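Local coordinates for protein endo-1,4-beta-xylanase D (Paenibacillus polymyxa, PDB 1W0N) that probably binds xylan in a calcium-dependent way through this family 36 carbohydrate-binding module, which belongs to an enzyme that hydrolyses 1,4-beta-xylosidic linkages, at residues V37-N42 with A122-I127; A71-V76 with I109-T114. All coordinates share one frame; numbering follows the deposited sequence. Where two conformers were deposited one is given.

Contact 1: V37-N42 with A122-I127; sequences VALYAN and AYVDFI. With CA (calcium ion), chain B; MG (magnesium ion), chain C.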
loop_
_atom_site.group_PDB
_atom_site.type_symbol
_atom_site.label_atom_id
_atom_site.label_comp_id
_atom_site.label_asym_id
_atom_site.label_seq_id
_atom_site.Cartn_x
_atom_site.Cartn_y
_atom_site.Cartn_z
ATOM N N VAL A 37 1.418 6.487 6.552
ATOM C CA VAL A 37 2.697 5.889 6.861
ATOM C C VAL A 37 3.628 6.125 5.678
ATOM O O VAL A 37 3.196 6.044 4.516
ATOM C CB VAL A 37 2.569 4.378 7.176
ATOM C CG1 VAL A 37 3.924 3.740 7.457
ATOM C CG2 VAL A 37 1.635 4.171 8.358
ATOM N N ALA A 38 4.911 6.368 5.973
ATOM C CA ALA A 38 5.941 6.456 4.948
ATOM C C ALA A 38 6.759 5.171 4.909
ATOM O O ALA A 38 7.104 4.585 5.952
ATOM C CB ALA A 38 6.875 7.621 5.229
ATOM N N LEU A 39 7.106 4.783 3.681
ATOM C CA LEU A 39 7.950 3.632 3.364
ATOM C C LEU A 39 9.174 4.152 2.611
ATOM O O LEU A 39 9.024 4.862 1.599
ATOM C CB LEU A 39 7.187 2.649 2.479
ATOM C CG LEU A 39 5.836 2.171 3.011
ATOM C CD1 LEU A 39 5.121 1.365 1.945
ATOM C CD2 LEU A 39 5.983 1.372 4.292
ATOM N N TYR A 40 10.361 3.820 3.102
ATOM C CA TYR A 40 11.596 4.437 2.619
ATOM C C TYR A 40 12.599 3.477 2.009
ATOM O O TYR A 40 13.452 3.882 1.196
ATOM C CB TYR A 40 12.336 5.156 3.755
ATOM C CG TYR A 40 11.513 6.158 4.540
ATOM C CD1 TYR A 40 11.485 7.504 4.192
ATOM C CD2 TYR A 40 10.811 5.770 5.674
ATOM C CE1 TYR A 40 10.791 8.427 4.963
ATOM C CE2 TYR A 40 10.119 6.687 6.456
ATOM C CZ TYR A 40 10.119 8.015 6.096
ATOM O OH TYR A 40 9.454 8.942 6.876
ATOM N N ALA A 41 12.595 2.217 2.447
ATOM C CA ALA A 41 13.624 1.272 2.055
ATOM C C ALA A 41 13.044 -0.110 1.989
ATOM O O ALA A 41 11.916 -0.359 2.435
ATOM C CB ALA A 41 14.763 1.316 3.040
ATOM N N ASN A 42 13.721 -1.048 1.372
ATOM C CA ASN A 42 13.127 -2.324 1.101
ATOM C C ASN A 42 12.320 -3.181 2.156
ATOM O O ASN A 42 11.301 -3.730 1.753
ATOM C CB ASN A 42 14.220 -3.169 0.419
ATOM C CG ASN A 42 14.260 -2.936 -1.071
ATOM O OD1 ASN A 42 15.132 -3.507 -1.762
ATOM N ND2 ASN A 42 13.334 -2.175 -1.611
ATOM N N ALA A 122 7.539 6.278 -0.587
ATOM C CA ALA A 122 6.093 6.301 -0.740
ATOM C C ALA A 122 5.416 6.719 0.549
ATOM O O ALA A 122 5.728 6.211 1.631
ATOM C CB ALA A 122 5.561 4.946 -1.150
ATOM N N TYR A 123 4.456 7.606 0.409
ATOM C CA TYR A 123 3.542 7.957 1.471
ATOM C C TYR A 123 2.230 7.248 1.175
ATOM O O TYR A 123 1.709 7.356 0.051
ATOM C CB TYR A 123 3.351 9.465 1.487
ATOM C CG TYR A 123 4.629 10.270 1.599
ATOM C CD1 TYR A 123 5.619 9.944 2.512
ATOM C CD2 TYR A 123 4.815 11.404 0.821
ATOM C CE1 TYR A 123 6.773 10.714 2.639
ATOM C CE2 TYR A 123 5.945 12.195 0.955
ATOM C CZ TYR A 123 6.922 11.847 1.868
ATOM O OH TYR A 123 8.042 12.626 2.018
ATOM N N VAL A 124 1.681 6.588 2.202
ATOM C CA VAL A 124 0.484 5.762 2.023
ATOM C C VAL A 124 -0.570 6.291 2.969
ATOM O O VAL A 124 -0.308 6.425 4.183
ATOM C CB VAL A 124 0.835 4.286 2.368
ATOM C CG1 VAL A 124 -0.351 3.412 2.141
ATOM C CG2 VAL A 124 1.978 3.773 1.483
ATOM N N ASP A 125 -1.745 6.592 2.430
ATOM C CA ASP A 125 -2.827 7.170 3.239
ATOM C C ASP A 125 -3.782 6.077 3.742
ATOM O O ASP A 125 -4.027 5.956 4.949
ATOM C CB ASP A 125 -3.546 8.217 2.382
ATOM C CG ASP A 125 -4.631 8.989 3.103
ATOM O OD1 ASP A 125 -4.877 8.707 4.291
ATOM O OD2 ASP A 125 -5.255 9.873 2.469
ATOM N N PHE A 126 -4.318 5.298 2.808
ATOM C CA PHE A 126 -5.284 4.251 3.126
ATOM C C PHE A 126 -5.351 3.292 1.944
ATOM O O PHE A 126 -4.897 3.610 0.834
ATOM C CB PHE A 126 -6.683 4.827 3.419
ATOM C CG PHE A 126 -7.306 5.577 2.269
ATOM C CD1 PHE A 126 -7.872 4.905 1.173
ATOM C CD2 PHE A 126 -7.360 6.968 2.307
ATOM C CE1 PHE A 126 -8.471 5.606 0.124
ATOM C CE2 PHE A 126 -7.992 7.677 1.275
ATOM C CZ PHE A 126 -8.530 6.984 0.186
ATOM N N ILE A 127 -5.975 2.138 2.213
ATOM C CA ILE A 127 -6.332 1.163 1.197
ATOM C C ILE A 127 -7.843 0.971 1.238
ATOM O O ILE A 127 -8.465 1.047 2.298
ATOM C CB ILE A 127 -5.578 -0.180 1.425
ATOM C CG1 ILE A 127 -5.756 -1.144 0.247
ATOM C CG2 ILE A 127 -5.989 -0.838 2.736
ATOM C CD1 ILE A 127 -4.689 -2.223 0.194
HETATM CA CA CA B . -4.741 7.891 6.419
HETATM MG MG MG C . 14.007 5.367 -0.130
HETATM O O HOH W 1 -6.140 9.826 6.795
HETATM O O HOH W 2 14.672 6.706 1.317
HETATM O O HOH W 3 15.849 4.461 -0.216
HETATM O O HOH W 4 14.657 6.714 -1.615
HETATM O O HOH W 5 13.238 4.280 -1.700
#
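Val37 to Leu39 pair with Ala122 to Val124 as neighbouring antiparallel strands in one of the two sheets of this beta-sandwich module. Four backbone hydrogen bonds join them: Val37 and Val124 bond to each other in both directions, as do Leu39 and Ala122, with Leu39 N to Ala122 O at 2.9 Å. Ala38 and Tyr123 form the non-hydrogen-bonded pair between, and there Ala38 CA comes within 3.3 Å of Ala122 O as a CA-H...O contact. On the face carrying this pair, Ala38 CB meets the edge of the Tyr123 ring close to its plane, 3.8 Å from CD1; the ring's CG stands anti to the carbonyl carbon (chi1 -55°). The other face is aliphatic, made by Val37, Leu39, Ala122 and Val124. Beyond the paired residues each segment binds a metal. Asp125 chelates calcium through its O (2.5 Å) and OD1 (2.3 Å), joined there by Glu16, Glu18 and Asp35, and Arg62 forms a salt bridge with OD2. Tyr40 O, 2.1 Å from magnesium, shares that ion with Asp121 and four waters. The aliphatic face packs on strand 107-113 of the opposing sheet through Leu39, Ala122 and Val124, while strand 56-65 flanks 122-130 within its own sheet.

Contact 2: A71-V76 with I109-T114; sequences AKVDLV and IKLALT
Asp74 and Thr114 meet at one end of this antiparallel pair, their side chains crossing at about a right angle. Thr114 OG1 donates to Asp74 OD1 over 2.8 Å, arriving from above the carboxylate plane, 65° out of it, while Thr114 CG2 lies against the same oxygen. OG1 is brought there by a chi1 of -56°, which sets it anti to the carbonyl carbon. The other carboxylate oxygen, Asp74 OD2, accepts from a water that also donates to Thr114 O, so a second, solvent-mediated link spans the pair. Beside them, Lys72 CB packs 3.4 Å from Thr114 OG1, and the rest of the lysine chain leads away. At the far end of the same face Val76 and Lys110 run alongside each other in the same direction; a bend at chi3 (72°) turns Lys110 CE back against Val76 CG2, 3.9 Å away.

The two are adjacent interior strands in the five-stranded sheet of a beta-sandwich, the fold of the related family 6 modules, and their reverse face looks into the core. There Leu75 CD1 is the bump: it settles between Leu111 CD2, at 3.8 Å, and Ile109 CG2, at 4.0 Å. Val73 CG1 fits in turn against Leu111 CB, the two side chains meeting slantwise, and Leu113 CD2 rests on Lys72 O.

Between the two faces, backbone bonds join Asp74 with Ala112 and Val76 with Lys110 in both directions. Thr114 N adds a further bond to Lys72 O. Strand 80-88 flanks 70-77, where Ser84 touches both Asp74 and Thr114; strand 45-52 flanks 107-113, and its Val46 packs on Leu111.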
loop_
_atom_site.group_PDB
_atom_site.type_symbol
_atom_site.label_atom_id
_atom_site.label_comp_id
_atom_site.label_asym_id
_atom_site.label_seq_id
_atom_site.Cartn_x
_atom_site.Cartn_y
_atom_site.Cartn_z
ATOM N N ALA A 71 7.468 6.768 -7.002
ATOM C CA ALA A 71 7.562 5.794 -5.924
ATOM C C ALA A 71 6.600 4.653 -6.282
ATOM O O ALA A 71 5.503 4.898 -6.755
ATOM C CB ALA A 71 7.155 6.427 -4.601
ATOM N N LYS A 72 7.045 3.422 -6.110
ATOM C CA LYS A 72 6.216 2.266 -6.434
ATOM C C LYS A 72 6.028 1.413 -5.193
ATOM O O LYS A 72 6.973 1.156 -4.464
ATOM C CB LYS A 72 6.803 1.434 -7.569
ATOM C CG LYS A 72 6.466 2.047 -8.968
ATOM C CD LYS A 72 6.941 1.184 -10.052
ATOM C CE LYS A 72 6.395 1.574 -11.334
ATOM N NZ LYS A 72 5.467 0.523 -11.766
ATOM N N VAL A 73 4.780 0.968 -4.996
ATOM C CA VAL A 73 4.386 0.211 -3.822
ATOM C C VAL A 73 3.754 -1.116 -4.247
ATOM O O VAL A 73 2.716 -1.106 -4.914
ATOM C CB VAL A 73 3.383 1.023 -2.972
ATOM C CG1 VAL A 73 2.926 0.239 -1.758
ATOM C CG2 VAL A 73 3.984 2.358 -2.548
ATOM N N ASP A 74 4.371 -2.223 -3.850
ATOM C CA ASP A 74 3.784 -3.541 -4.066
ATOM C C ASP A 74 2.628 -3.788 -3.103
ATOM O O ASP A 74 2.702 -3.437 -1.919
ATOM C CB ASP A 74 4.814 -4.633 -3.807
ATOM C CG ASP A 74 5.822 -4.830 -4.929
ATOM O OD1 ASP A 74 5.621 -4.310 -6.019
ATOM O OD2 ASP A 74 6.832 -5.545 -4.718
ATOM N N LEU A 75 1.592 -4.428 -3.632
ATOM C CA LEU A 75 0.507 -4.972 -2.836
ATOM C C LEU A 75 0.673 -6.479 -2.764
ATOM O O LEU A 75 0.733 -7.155 -3.794
ATOM C CB LEU A 75 -0.836 -4.629 -3.465
ATOM C CG LEU A 75 -2.063 -5.239 -2.807
ATOM C CD1 LEU A 75 -2.212 -4.789 -1.362
ATOM C CD2 LEU A 75 -3.315 -4.909 -3.610
ATOM N N VAL A 76 0.747 -6.986 -1.535
ATOM C CA VAL A 76 0.936 -8.402 -1.270
ATOM C C VAL A 76 -0.324 -8.876 -0.538
ATOM O O VAL A 76 -0.707 -8.311 0.485
ATOM C CB VAL A 76 2.184 -8.657 -0.464
ATOM C CG1 VAL A 76 2.541 -10.132 -0.477
ATOM C CG2 VAL A 76 3.360 -7.803 -0.978
ATOM N N ILE A 109 -2.611 -8.584 4.319
ATOM C CA ILE A 109 -2.477 -7.516 3.342
ATOM C C ILE A 109 -1.218 -6.751 3.695
ATOM O O ILE A 109 -1.059 -6.329 4.853
ATOM C CB ILE A 109 -3.690 -6.565 3.404
ATOM C CG1 ILE A 109 -5.018 -7.319 3.349
ATOM C CG2 ILE A 109 -3.595 -5.499 2.311
ATOM C CD1 ILE A 109 -5.194 -8.247 2.179
ATOM N N LYS A 110 -0.309 -6.584 2.749
ATOM C CA LYS A 110 0.941 -5.878 3.007
ATOM C C LYS A 110 1.211 -4.909 1.865
ATOM O O LYS A 110 1.012 -5.245 0.686
ATOM C CB LYS A 110 2.073 -6.870 3.176
ATOM C CG LYS A 110 3.439 -6.264 3.426
ATOM C CD LYS A 110 4.484 -7.268 3.754
ATOM C CE LYS A 110 4.897 -8.092 2.635
ATOM N NZ LYS A 110 6.057 -8.881 3.078
ATOM N N LEU A 111 1.665 -3.708 2.220
ATOM C CA LEU A 111 2.187 -2.746 1.257
ATOM C C LEU A 111 3.664 -2.534 1.575
ATOM O O LEU A 111 4.054 -2.333 2.743
ATOM C CB LEU A 111 1.423 -1.422 1.354
ATOM C CG LEU A 111 -0.052 -1.489 0.948
ATOM C CD1 LEU A 111 -0.811 -0.255 1.445
ATOM C CD2 LEU A 111 -0.229 -1.612 -0.558
ATOM N N ALA A 112 4.510 -2.557 0.552
ATOM C CA ALA A 112 5.974 -2.367 0.700
ATOM C C ALA A 112 6.499 -1.768 -0.563
ATOM O O ALA A 112 5.928 -1.952 -1.629
ATOM C CB ALA A 112 6.669 -3.683 0.970
ATOM N N LEU A 113 7.612 -1.037 -0.549
ATOM C CA LEU A 113 8.208 -0.536 -1.784
ATOM C C LEU A 113 8.546 -1.673 -2.729
ATOM O O LEU A 113 9.048 -2.719 -2.308
ATOM C CB LEU A 113 9.458 0.281 -1.503
ATOM C CG LEU A 113 9.274 1.609 -0.782
ATOM C CD1 LEU A 113 10.596 2.268 -0.527
ATOM C CD2 LEU A 113 8.386 2.541 -1.503
ATOM N N THR A 114 8.332 -1.453 -4.023
ATOM C CA THR A 114 8.678 -2.419 -5.040
ATOM C C THR A 114 10.222 -2.668 -5.116
ATOM O O THR A 114 10.659 -3.766 -5.363
ATOM C CB THR A 114 8.020 -1.928 -6.388
ATOM O OG1 THR A 114 6.632 -1.734 -6.267
ATOM C CG2 THR A 114 8.247 -2.825 -7.538
HETATM O O HOH W 6 8.194 -5.359 -2.223
HETATM O O HOH W 7 9.141 -5.894 -6.014
#

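In the fold
Contacts 1 and 2 belong to opposing sheets of the same sandwich, their centres about 8 Å apart, and they touch directly across the core. Ala122 CB presses on Val73 CG2 at 3.3 Å, and Leu113 CD1 reaches the backbone of Leu39, Tyr40 and Ala41. Both strands of contact 2 fall between the two halves of contact 1 in sequence: 37-42 comes first, then 71-76 and 109-114, and finally 122-127. Strands 107-113 and 122-130 are consecutive, so the chain passes from one sheet to the other between the two contacts. Contact 1 gives a ligand residue to each metal, but Leu113 places contact 2 beside the magnesium, its side chain about 5 Å from the ion.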